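Long-range contacts in piwi domain-containing protein (Vanderwaltozyma polyspora, PDB 5THE), which is a budding-yeast Argonaute, present here as its C-terminal lobe, which contains the Piwi domain and is seen bound to an RNA strand: residues 340-345 / 487-492; 386-391 / 452-457; 437-442 / 471-476. All coordinates share one frame; numbering follows the deposited sequence.

Interaction 1. Residues 340-345 / 487-492; sequences MYFRDG and KVPAPV. With nucleotides of chain B.
Phe-342 meets three side chains of 487-492, all through carbon. Its CB lies 3.7 Å from Val-492 CG2, while farther out the ring atom CE1 comes within 4.0 Å of Pro-489 CG. CB of Pro-489 sits over one face of the ring, the two side chains crossing at about a right angle, and CG of Pro-491 approaches more loosely. A flat aromatic suits this place because it can rest against compact prolines that bring no side-chain polar group into a buried site. Pro-489 also occupies the N-cap position of helix 490-515, where its backbone O accepts a weak bond from Val-492 N.

Here the strand 339-344, part of the central sheet of the RNase H-like Piwi domain, receives the start of a long helix, and helix 465-475 adds Cys-472 and Leu-475 to the same apolar cluster round Phe-342.

Asp-344 mixes apolar and polar contacts. With CG anti to the backbone N (chi1 -167°), the side chain runs past Val-492, whose CG1 lies 3.4 Å from Asp-344 CG. Its OD1 makes a salt bridge with Lys-390, and Asp-272 and Asp-496 bring like charges close by.

Among the purely polar bonds, Arg-343 NH1 folds back to Asp-344 O at 2.7 Å and Gly-345 O at 3.0 Å, both acceptors near the guanidinium plane. Lys-487 uses its backbone N to bind OP1 of A5 of chain B at 2.8 Å.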
loop_
_atom_site.group_PDB
_atom_site.type_symbol
_atom_site.label_atom_id
_atom_site.label_comp_id
_atom_site.label_asym_id
_atom_site.label_seq_id
_atom_site.Cartn_x
_atom_site.Cartn_y
_atom_site.Cartn_z
ATOM N N MET A 340 -13.109 -3.919 -8.518
ATOM C CA MET A 340 -13.303 -3.800 -7.075
ATOM C C MET A 340 -12.627 -2.515 -6.620
ATOM O O MET A 340 -11.408 -2.378 -6.759
ATOM C CB MET A 340 -12.708 -5.011 -6.358
ATOM C CG MET A 340 -12.875 -5.020 -4.860
ATOM S SD MET A 340 -14.295 -6.010 -4.373
ATOM C CE MET A 340 -13.953 -7.529 -5.272
ATOM N N TYR A 341 -13.414 -1.582 -6.074
ATOM C CA TYR A 341 -12.963 -0.220 -5.794
ATOM C C TYR A 341 -12.973 0.041 -4.286
ATOM O O TYR A 341 -14.036 0.223 -3.680
ATOM C CB TYR A 341 -13.850 0.772 -6.541
ATOM C CG TYR A 341 -13.561 2.220 -6.246
ATOM C CD1 TYR A 341 -12.280 2.733 -6.390
ATOM C CD2 TYR A 341 -14.577 3.082 -5.840
ATOM C CE1 TYR A 341 -12.011 4.076 -6.119
ATOM C CE2 TYR A 341 -14.325 4.419 -5.573
ATOM C CZ TYR A 341 -13.042 4.913 -5.723
ATOM O OH TYR A 341 -12.783 6.242 -5.471
ATOM N N PHE A 342 -11.788 0.056 -3.678
ATOM C CA PHE A 342 -11.670 0.313 -2.243
ATOM C C PHE A 342 -11.442 1.798 -2.033
ATOM O O PHE A 342 -10.479 2.356 -2.557
ATOM C CB PHE A 342 -10.524 -0.470 -1.610
ATOM C CG PHE A 342 -10.840 -1.906 -1.385
ATOM C CD1 PHE A 342 -11.424 -2.324 -0.195
ATOM C CD2 PHE A 342 -10.556 -2.840 -2.356
ATOM C CE1 PHE A 342 -11.715 -3.657 0.018
ATOM C CE2 PHE A 342 -10.847 -4.185 -2.143
ATOM C CZ PHE A 342 -11.432 -4.583 -0.954
ATOM N N ARG A 343 -12.317 2.432 -1.264
ATOM C CA ARG A 343 -12.251 3.873 -1.068
ATOM C C ARG A 343 -11.903 4.172 0.386
ATOM O O ARG A 343 -12.652 3.803 1.296
ATOM C CB ARG A 343 -13.571 4.535 -1.448
ATOM C CG ARG A 343 -13.609 6.004 -1.112
ATOM C CD ARG A 343 -12.541 6.790 -1.838
ATOM N NE ARG A 343 -13.061 8.120 -2.113
ATOM C CZ ARG A 343 -12.884 9.155 -1.306
ATOM N NH1 ARG A 343 -12.165 9.004 -0.203
ATOM N NH2 ARG A 343 -13.409 10.335 -1.606
ATOM N N ASP A 344 -10.776 4.844 0.599
ATOM C CA ASP A 344 -10.333 5.217 1.937
ATOM C C ASP A 344 -10.399 6.730 2.094
ATOM O O ASP A 344 -10.410 7.483 1.116
ATOM C CB ASP A 344 -8.899 4.732 2.206
ATOM C CG ASP A 344 -8.528 4.817 3.661
ATOM O OD1 ASP A 344 -7.359 5.083 3.987
ATOM O OD2 ASP A 344 -9.430 4.617 4.497
ATOM N N GLY A 345 -10.393 7.175 3.342
ATOM C CA GLY A 345 -10.314 8.595 3.595
ATOM C C GLY A 345 -11.649 9.236 3.302
ATOM O O GLY A 345 -11.724 10.189 2.512
ATOM N N LYS A 487 -3.831 -3.852 8.843
ATOM C CA LYS A 487 -5.124 -3.588 9.456
ATOM C C LYS A 487 -6.199 -3.246 8.436
ATOM O O LYS A 487 -7.372 -3.137 8.806
ATOM C CB LYS A 487 -4.990 -2.451 10.488
ATOM C CG LYS A 487 -4.521 -1.090 9.928
ATOM C CD LYS A 487 -4.153 -0.163 11.100
ATOM C CE LYS A 487 -3.808 1.252 10.658
ATOM N NZ LYS A 487 -2.683 1.308 9.683
ATOM N N VAL A 488 -5.823 -3.118 7.169
ATOM C CA VAL A 488 -6.695 -2.639 6.102
ATOM C C VAL A 488 -6.205 -3.315 4.824
ATOM O O VAL A 488 -5.010 -3.608 4.720
ATOM C CB VAL A 488 -6.657 -1.095 6.054
ATOM C CG1 VAL A 488 -5.388 -0.586 5.367
ATOM C CG2 VAL A 488 -7.908 -0.531 5.457
ATOM N N PRO A 489 -7.057 -3.621 3.845
ATOM C CA PRO A 489 -6.559 -4.335 2.656
ATOM C C PRO A 489 -5.421 -3.579 1.986
ATOM O O PRO A 489 -5.384 -2.347 1.985
ATOM C CB PRO A 489 -7.793 -4.424 1.753
ATOM C CG PRO A 489 -8.955 -4.486 2.765
ATOM C CD PRO A 489 -8.521 -3.471 3.821
ATOM N N ALA A 490 -4.483 -4.337 1.421
ATOM C CA ALA A 490 -3.296 -3.727 0.828
ATOM C C ALA A 490 -3.601 -2.602 -0.162
ATOM O O ALA A 490 -2.873 -1.598 -0.145
ATOM C CB ALA A 490 -2.447 -4.818 0.166
ATOM N N PRO A 491 -4.625 -2.687 -1.023
ATOM C CA PRO A 491 -4.907 -1.549 -1.920
ATOM C C PRO A 491 -5.124 -0.248 -1.184
ATOM O O PRO A 491 -4.713 0.805 -1.680
ATOM C CB PRO A 491 -6.191 -1.984 -2.646
ATOM C CG PRO A 491 -6.205 -3.453 -2.542
ATOM C CD PRO A 491 -5.553 -3.811 -1.263
ATOM N N VAL A 492 -5.796 -0.301 -0.025
ATOM C CA VAL A 492 -6.058 0.903 0.755
ATOM C C VAL A 492 -4.759 1.452 1.317
ATOM O O VAL A 492 -4.458 2.641 1.184
ATOM C CB VAL A 492 -7.072 0.606 1.875
ATOM C CG1 VAL A 492 -7.168 1.805 2.861
ATOM C CG2 VAL A 492 -8.423 0.272 1.292
ATOM P P A B 5 -0.344 -1.966 10.489
ATOM O OP1 A B 5 -1.652 -2.455 9.968
ATOM O OP2 A B 5 0.220 -0.673 10.047
ATOM O "O5'" A B 5 -0.447 -2.010 12.069
ATOM C "C5'" A B 5 -0.907 -3.185 12.714
ATOM C "C4'" A B 5 -0.525 -3.191 14.171
ATOM O "O4'" A B 5 0.918 -3.190 14.294
ATOM C "C3'" A B 5 -0.972 -1.972 14.962
ATOM O "O3'" A B 5 -2.298 -2.117 15.416
ATOM C "C2'" A B 5 0.050 -1.904 16.090
ATOM O "O2'" A B 5 -0.265 -2.839 17.107
ATOM C "C1'" A B 5 1.312 -2.402 15.391
ATOM N N9 A B 5 2.134 -1.297 14.889
ATOM C C8 A B 5 2.033 -0.610 13.703
ATOM N N7 A B 5 2.946 0.325 13.584
ATOM C C5 A B 5 3.672 0.237 14.765
ATOM C C6 A B 5 4.773 0.954 15.240
ATOM N N6 A B 5 5.331 1.943 14.539
ATOM N N1 A B 5 5.260 0.609 16.462
ATOM C C2 A B 5 4.672 -0.394 17.146
ATOM N N3 A B 5 3.627 -1.147 16.794
ATOM C C4 A B 5 3.181 -0.761 15.584
#

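Interaction 2. Residues 386-391 / 452-457; sequences IATVKR and CHYWCL
Ala-387 and Trp-455 face each other as a hydrogen-bonded antiparallel pair: Ala-387 N donates to Trp-455 O at 2.7 Å, and Trp-455 N returns a bond to Ala-387 O. Val-389 and His-453 repeat the pattern, with Val-389 N 2.7 Å from His-453 O. Between these pairs, Thr-388 lies beside Tyr-454 and the two side chains point the same way. The Thr-388 methyl, CG2, placed anti to the carbonyl carbon (chi1 56° for OG1), reaches CD2 of Tyr-454 at 3.5 Å. Ile-386 CG2 comes to the edge of that ring, 3.9 Å from CD2, and Cys-452 SG stands 3.7 Å above one face, shifted toward the rim.

These are two neighbouring strands of the RNase H-like sheet of the Piwi domain, and alternate residues serve its opposite faces. On the face of Ala-387, the small side chain leaves room for Leu-457, whose CD1 lies 3.7 Å from Ala-387 CB. On that face too, the His-453 and Trp-455 rings overlie one another, with Trp-455 NE1 3.6 Å above the centre of the imidazole.

A second shell positions these groups. His-453 NE2 is hydrogen-bonded to Asp-436, and its ring stacks with Phe-438. Thr-388 OG1 is bonded to Asp-344 OD2, which would hold CG2 turned toward the tyrosine. Phe-351 meets the Trp-455 ring edge-to-face.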
loop_
_atom_site.group_PDB
_atom_site.type_symbol
_atom_site.label_atom_id
_atom_site.label_comp_id
_atom_site.label_asym_id
_atom_site.label_seq_id
_atom_site.Cartn_x
_atom_site.Cartn_y
_atom_site.Cartn_z
ATOM N N ILE A 386 -16.135 -0.596 -1.990
ATOM C CA ILE A 386 -16.045 -0.806 -0.552
ATOM C C ILE A 386 -15.314 0.367 0.079
ATOM O O ILE A 386 -14.192 0.698 -0.319
ATOM C CB ILE A 386 -15.335 -2.124 -0.194
ATOM C CG1 ILE A 386 -16.113 -3.305 -0.775
ATOM C CG2 ILE A 386 -15.201 -2.241 1.338
ATOM C CD1 ILE A 386 -15.494 -4.655 -0.453
ATOM N N ALA A 387 -15.941 0.986 1.069
ATOM C CA ALA A 387 -15.317 2.073 1.800
ATOM C C ALA A 387 -14.759 1.544 3.112
ATOM O O ALA A 387 -15.369 0.690 3.763
ATOM C CB ALA A 387 -16.319 3.205 2.050
ATOM N N THR A 388 -13.600 2.058 3.496
ATOM C CA THR A 388 -12.935 1.683 4.733
ATOM C C THR A 388 -12.779 2.897 5.633
ATOM O O THR A 388 -12.418 3.989 5.172
ATOM C CB THR A 388 -11.553 1.068 4.453
ATOM O OG1 THR A 388 -10.764 1.989 3.686
ATOM C CG2 THR A 388 -11.707 -0.243 3.665
ATOM N N VAL A 389 -13.064 2.707 6.919
ATOM C CA VAL A 389 -12.775 3.700 7.952
ATOM C C VAL A 389 -11.928 2.983 8.993
ATOM O O VAL A 389 -12.430 2.111 9.716
ATOM C CB VAL A 389 -14.051 4.285 8.577
ATOM C CG1 VAL A 389 -13.713 5.211 9.742
ATOM C CG2 VAL A 389 -14.884 5.019 7.522
ATOM N N LYS A 390 -10.639 3.318 9.063
ATOM C CA LYS A 390 -9.777 2.535 9.940
ATOM C C LYS A 390 -9.530 3.183 11.296
ATOM O O LYS A 390 -9.101 2.487 12.220
ATOM C CB LYS A 390 -8.440 2.212 9.256
ATOM C CG LYS A 390 -7.703 3.372 8.664
ATOM C CD LYS A 390 -6.377 2.905 8.061
ATOM C CE LYS A 390 -6.202 3.463 6.672
ATOM N NZ LYS A 390 -6.585 4.895 6.605
ATOM N N ARG A 391 -9.812 4.474 11.456
ATOM C CA ARG A 391 -9.772 5.120 12.764
ATOM C C ARG A 391 -11.208 5.261 13.250
ATOM O O ARG A 391 -11.996 6.020 12.681
ATOM C CB ARG A 391 -9.070 6.475 12.712
ATOM C CG ARG A 391 -7.556 6.388 12.634
ATOM C CD ARG A 391 -6.926 7.778 12.754
ATOM N NE ARG A 391 -7.146 8.383 14.070
ATOM C CZ ARG A 391 -6.296 8.298 15.093
ATOM N NH1 ARG A 391 -5.154 7.633 14.961
ATOM N NH2 ARG A 391 -6.587 8.883 16.249
ATOM N N CYS A 452 -10.930 -2.482 11.447
ATOM C CA CYS A 452 -11.308 -1.679 10.295
ATOM C C CYS A 452 -12.813 -1.785 10.095
ATOM O O CYS A 452 -13.392 -2.874 10.209
ATOM C CB CYS A 452 -10.583 -2.127 9.029
ATOM S SG CYS A 452 -10.936 -1.053 7.601
ATOM N N HIS A 453 -13.446 -0.643 9.846
ATOM C CA HIS A 453 -14.876 -0.583 9.554
ATOM C C HIS A 453 -15.066 -0.473 8.040
ATOM O O HIS A 453 -14.597 0.486 7.418
ATOM C CB HIS A 453 -15.528 0.600 10.283
ATOM C CG HIS A 453 -17.017 0.470 10.420
ATOM N ND1 HIS A 453 -17.782 1.357 11.145
ATOM C CD2 HIS A 453 -17.879 -0.448 9.916
ATOM C CE1 HIS A 453 -19.052 0.990 11.086
ATOM N NE2 HIS A 453 -19.138 -0.099 10.344
ATOM N N TYR A 454 -15.730 -1.469 7.454
ATOM C CA TYR A 454 -15.932 -1.563 6.020
ATOM C C TYR A 454 -17.393 -1.314 5.687
ATOM O O TYR A 454 -18.288 -1.757 6.412
ATOM C CB TYR A 454 -15.576 -2.947 5.481
ATOM C CG TYR A 454 -14.161 -3.413 5.648
ATOM C CD1 TYR A 454 -13.742 -4.033 6.823
ATOM C CD2 TYR A 454 -13.250 -3.293 4.603
ATOM C CE1 TYR A 454 -12.440 -4.493 6.958
ATOM C CE2 TYR A 454 -11.951 -3.744 4.728
ATOM C CZ TYR A 454 -11.549 -4.354 5.901
ATOM O OH TYR A 454 -10.243 -4.815 6.022
ATOM N N TRP A 455 -17.628 -0.665 4.555
ATOM C CA TRP A 455 -18.966 -0.562 3.995
ATOM C C TRP A 455 -18.920 -0.958 2.529
ATOM O O TRP A 455 -18.124 -0.411 1.767
ATOM C CB TRP A 455 -19.517 0.858 4.132
ATOM C CG TRP A 455 -19.462 1.419 5.532
ATOM C CD1 TRP A 455 -18.336 1.767 6.253
ATOM C CD2 TRP A 455 -20.574 1.740 6.356
ATOM N NE1 TRP A 455 -18.694 2.272 7.483
ATOM C CE2 TRP A 455 -20.063 2.272 7.570
ATOM C CE3 TRP A 455 -21.958 1.638 6.192
ATOM C CZ2 TRP A 455 -20.890 2.684 8.610
ATOM C CZ3 TRP A 455 -22.781 2.052 7.233
ATOM C CH2 TRP A 455 -22.243 2.570 8.427
ATOM N N CYS A 456 -19.771 -1.896 2.129
ATOM C CA CYS A 456 -20.040 -2.059 0.709
ATOM C C CYS A 456 -21.052 -0.986 0.314
ATOM O O CYS A 456 -22.214 -1.039 0.729
ATOM C CB CYS A 456 -20.564 -3.454 0.394
ATOM S SG CYS A 456 -20.904 -3.645 -1.393
ATOM N N LEU A 457 -20.606 -0.001 -0.465
ATOM C CA LEU A 457 -21.456 1.106 -0.884
ATOM C C LEU A 457 -22.140 0.846 -2.219
ATOM O O LEU A 457 -23.156 1.487 -2.524
ATOM C CB LEU A 457 -20.627 2.388 -0.997
ATOM C CG LEU A 457 -19.859 2.883 0.239
ATOM C CD1 LEU A 457 -19.182 4.226 -0.045
ATOM C CD2 LEU A 457 -20.787 3.005 1.422
#

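Interaction 3. Residues 437-442 / 471-476; sequences FFIQSH and ICNNLC. With nucleotides of chain B.
Cys-472 points its sulfur at the rim of Phe-437: SG lies in the ring plane, 4.0 Å from CZ, a sulfur-aromatic contact made at the edge. Two residues along the strand, Ile-439 reaches the same cysteine. With CD1 carried to full extension (chi2 178°), it ends 3.9 Å from Cys-472 CB. Phenylalanine and isoleucine suit these inward-facing places because they fill the space between strand and helix, while a cysteine is slim enough to take both.

Strand 437-440 and helix 471-475 run in nearly the same direction, 24° apart. The strand lies between strands 423-425 and 452-459 in the sheet of the RNase H-like Piwi domain, and the helix that follows strand 452-459 in the chain returns to pack against the sheet.

Past the strand the chemistry turns polar. Ser-441 CB touches Asn-473 OD1 at 3.7 Å. A water joins the same two residues, donating to Ser-441 O and to Asn-473 OD1, each at 2.7 Å. Ser-441 OG is bonded in turn to Val-486 O.

His-442, the next residue, turns to the RNA of chain B. Its CB lies 4.1 Å from C5' of A5 and CG also rests by this carbon. Farther out, ND1 packs against CB of Lys-487, CD2 comes within 3.3 Å of O3' of A5, and CE1 lies beside OP1 of A6. At the tip, NE2 donates to OP1 of A6 at 2.8 Å, the oxygen lying at the ring edge near its plane. An alanine here would probably leave that phosphate oxygen without its imidazole donor and open a gap beside the A5 sugar.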
loop_
_atom_site.group_PDB
_atom_site.type_symbol
_atom_site.label_atom_id
_atom_site.label_comp_id
_atom_site.label_asym_id
_atom_site.label_seq_id
_atom_site.Cartn_x
_atom_site.Cartn_y
_atom_site.Cartn_z
ATOM N N PHE A 437 -19.438 -4.047 7.981
ATOM C CA PHE A 437 -18.874 -5.072 8.848
ATOM C C PHE A 437 -17.529 -4.571 9.348
ATOM O O PHE A 437 -16.902 -3.705 8.735
ATOM C CB PHE A 437 -18.742 -6.430 8.137
ATOM C CG PHE A 437 -18.046 -6.370 6.813
ATOM C CD1 PHE A 437 -16.663 -6.407 6.737
ATOM C CD2 PHE A 437 -18.776 -6.298 5.638
ATOM C CE1 PHE A 437 -16.020 -6.358 5.520
ATOM C CE2 PHE A 437 -18.138 -6.249 4.404
ATOM C CZ PHE A 437 -16.755 -6.274 4.345
ATOM N N PHE A 438 -17.122 -5.091 10.498
ATOM C CA PHE A 438 -15.797 -4.835 11.043
ATOM C C PHE A 438 -14.934 -6.062 10.818
ATOM O O PHE A 438 -15.411 -7.193 10.947
ATOM C CB PHE A 438 -15.838 -4.552 12.548
ATOM C CG PHE A 438 -16.528 -3.279 12.930
ATOM C CD1 PHE A 438 -17.906 -3.239 13.076
ATOM C CD2 PHE A 438 -15.787 -2.134 13.206
ATOM C CE1 PHE A 438 -18.543 -2.078 13.457
ATOM C CE2 PHE A 438 -16.418 -0.962 13.598
ATOM C CZ PHE A 438 -17.794 -0.931 13.727
ATOM N N ILE A 439 -13.660 -5.842 10.508
ATOM C CA ILE A 439 -12.674 -6.919 10.568
ATOM C C ILE A 439 -11.434 -6.373 11.258
ATOM O O ILE A 439 -10.947 -5.293 10.916
ATOM C CB ILE A 439 -12.301 -7.498 9.190
ATOM C CG1 ILE A 439 -13.536 -7.934 8.402
ATOM C CG2 ILE A 439 -11.403 -8.696 9.371
ATOM C CD1 ILE A 439 -13.224 -8.483 6.984
ATOM N N GLN A 440 -10.945 -7.096 12.243
ATOM C CA GLN A 440 -9.655 -6.795 12.848
ATOM C C GLN A 440 -8.717 -7.836 12.264
ATOM O O GLN A 440 -8.694 -8.977 12.711
ATOM C CB GLN A 440 -9.731 -6.843 14.373
ATOM C CG GLN A 440 -8.469 -6.431 15.080
ATOM C CD GLN A 440 -8.748 -6.031 16.518
ATOM O OE1 GLN A 440 -9.827 -5.511 16.823
ATOM N NE2 GLN A 440 -7.796 -6.292 17.409
ATOM N N SER A 441 -7.990 -7.452 11.218
ATOM C CA SER A 441 -7.271 -8.417 10.401
ATOM C C SER A 441 -5.857 -8.679 10.899
ATOM O O SER A 441 -5.251 -9.678 10.504
ATOM C CB SER A 441 -7.231 -7.914 8.952
ATOM O OG SER A 441 -6.875 -6.527 8.959
ATOM N N HIS A 442 -5.348 -7.836 11.786
ATOM C CA HIS A 442 -3.945 -7.790 12.159
ATOM C C HIS A 442 -3.733 -8.242 13.600
ATOM O O HIS A 442 -4.644 -8.218 14.435
ATOM C CB HIS A 442 -3.411 -6.371 11.999
ATOM C CG HIS A 442 -4.155 -5.362 12.816
ATOM N ND1 HIS A 442 -5.455 -4.995 12.538
ATOM C CD2 HIS A 442 -3.786 -4.646 13.903
ATOM C CE1 HIS A 442 -5.854 -4.098 13.424
ATOM N NE2 HIS A 442 -4.862 -3.874 14.266
ATOM N N ILE A 471 -12.420 -11.618 0.939
ATOM C CA ILE A 471 -11.574 -10.761 0.109
ATOM C C ILE A 471 -10.880 -9.698 0.952
ATOM O O ILE A 471 -9.662 -9.495 0.854
ATOM C CB ILE A 471 -12.425 -10.112 -0.992
ATOM C CG1 ILE A 471 -12.682 -11.101 -2.110
ATOM C CG2 ILE A 471 -11.796 -8.822 -1.499
ATOM C CD1 ILE A 471 -13.329 -10.414 -3.227
ATOM N N CYS A 472 -11.660 -8.957 1.737
ATOM C CA CYS A 472 -11.090 -7.908 2.573
ATOM C C CYS A 472 -10.018 -8.474 3.479
ATOM O O CYS A 472 -8.894 -7.958 3.533
ATOM C CB CYS A 472 -12.189 -7.248 3.393
ATOM S SG CYS A 472 -13.224 -6.192 2.369
ATOM N N ASN A 473 -10.342 -9.565 4.176
ATOM C CA ASN A 473 -9.370 -10.173 5.068
ATOM C C ASN A 473 -8.159 -10.676 4.291
ATOM O O ASN A 473 -7.019 -10.401 4.673
ATOM C CB ASN A 473 -10.008 -11.307 5.869
ATOM C CG ASN A 473 -9.064 -11.860 6.917
ATOM O OD1 ASN A 473 -8.531 -11.108 7.738
ATOM N ND2 ASN A 473 -8.810 -13.159 6.867
ATOM N N ASN A 474 -8.386 -11.408 3.188
ATOM C CA ASN A 474 -7.277 -11.931 2.392
ATOM C C ASN A 474 -6.364 -10.814 1.904
ATOM O O ASN A 474 -5.133 -10.955 1.902
ATOM C CB ASN A 474 -7.799 -12.716 1.181
ATOM C CG ASN A 474 -8.238 -14.118 1.536
ATOM O OD1 ASN A 474 -8.278 -14.492 2.703
ATOM N ND2 ASN A 474 -8.576 -14.895 0.526
ATOM N N LEU A 475 -6.949 -9.706 1.462
ATOM C CA LEU A 475 -6.130 -8.643 0.908
ATOM C C LEU A 475 -5.253 -7.975 1.958
ATOM O O LEU A 475 -4.342 -7.230 1.591
ATOM C CB LEU A 475 -7.016 -7.614 0.217
ATOM C CG LEU A 475 -7.522 -8.025 -1.162
ATOM C CD1 LEU A 475 -8.532 -7.023 -1.661
ATOM C CD2 LEU A 475 -6.355 -8.119 -2.103
ATOM N N CYS A 476 -5.504 -8.232 3.240
ATOM C CA CYS A 476 -4.642 -7.744 4.309
ATOM C C CYS A 476 -3.332 -8.511 4.402
ATOM O O CYS A 476 -2.390 -8.019 5.027
ATOM C CB CYS A 476 -5.392 -7.812 5.638
ATOM S SG CYS A 476 -6.766 -6.619 5.706
ATOM P P A B 5 -0.344 -1.966 10.489
ATOM O OP1 A B 5 -1.652 -2.455 9.968
ATOM O OP2 A B 5 0.220 -0.673 10.047
ATOM O "O5'" A B 5 -0.447 -2.010 12.069
ATOM C "C5'" A B 5 -0.907 -3.185 12.714
ATOM C "C4'" A B 5 -0.525 -3.191 14.171
ATOM O "O4'" A B 5 0.918 -3.190 14.294
ATOM C "C3'" A B 5 -0.972 -1.972 14.962
ATOM O "O3'" A B 5 -2.298 -2.117 15.416
ATOM C "C2'" A B 5 0.050 -1.904 16.090
ATOM O "O2'" A B 5 -0.265 -2.839 17.107
ATOM C "C1'" A B 5 1.312 -2.402 15.391
ATOM N N9 A B 5 2.134 -1.297 14.889
ATOM C C8 A B 5 2.033 -0.610 13.703
ATOM N N7 A B 5 2.946 0.325 13.584
ATOM C C5 A B 5 3.672 0.237 14.765
ATOM C C6 A B 5 4.773 0.954 15.240
ATOM N N6 A B 5 5.331 1.943 14.539
ATOM N N1 A B 5 5.260 0.609 16.462
ATOM C C2 A B 5 4.672 -0.394 17.146
ATOM N N3 A B 5 3.627 -1.147 16.794
ATOM C C4 A B 5 3.181 -0.761 15.584
ATOM P P A B 6 -3.311 -0.881 15.412
ATOM O OP1 A B 6 -4.636 -1.514 15.715
ATOM O OP2 A B 6 -3.106 -0.021 14.228
ATOM O "O5'" A B 6 -2.838 0.009 16.635
ATOM C "C5'" A B 6 -3.032 -0.435 17.958
ATOM C "C4'" A B 6 -2.240 0.414 18.900
ATOM O "O4'" A B 6 -0.834 0.308 18.564
ATOM C "C3'" A B 6 -2.524 1.907 18.846
ATOM O "O3'" A B 6 -3.667 2.273 19.605
ATOM C "C2'" A B 6 -1.237 2.492 19.390
ATOM O "O2'" A B 6 -1.224 2.334 20.804
ATOM C "C1'" A B 6 -0.198 1.541 18.778
ATOM N N9 A B 6 0.283 2.000 17.464
ATOM C C8 A B 6 -0.310 1.774 16.246
ATOM N N7 A B 6 0.330 2.288 15.226
ATOM C C5 A B 6 1.422 2.895 15.823
ATOM C C6 A B 6 2.483 3.618 15.272
ATOM N N6 A B 6 2.597 3.842 13.958
ATOM N N1 A B 6 3.417 4.092 16.134
ATOM C C2 A B 6 3.273 3.844 17.450
ATOM N N3 A B 6 2.314 3.170 18.091
ATOM C C4 A B 6 1.414 2.724 17.201
HETATM O O HOH W 1 -6.661 -11.792 9.600
#

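All three contacts are buried and lie within the Piwi domain, yet their chemistry differs. Interaction 2 is a sheet contact ruled by backbone bonds, whereas interactions 1 and 3 each set a helix against a strand and rely mainly on side chains. Interactions 1 and 2 use neighbouring strands, 339-344 and 383-389, linked by a probable bond from Arg-343 N to Ile-386 O. Interactions 2 and 3 meet across the strands 452-459 and 435-440, with Tyr-454 N bonded to Phe-437 O. Helix 465-475 ties interaction 3 to interaction 1, where Ala-490 N bonds to Leu-475 O. Each contact also reaches the bound RNA at its margin, through Lys-487, Arg-391 and His-442 in turn.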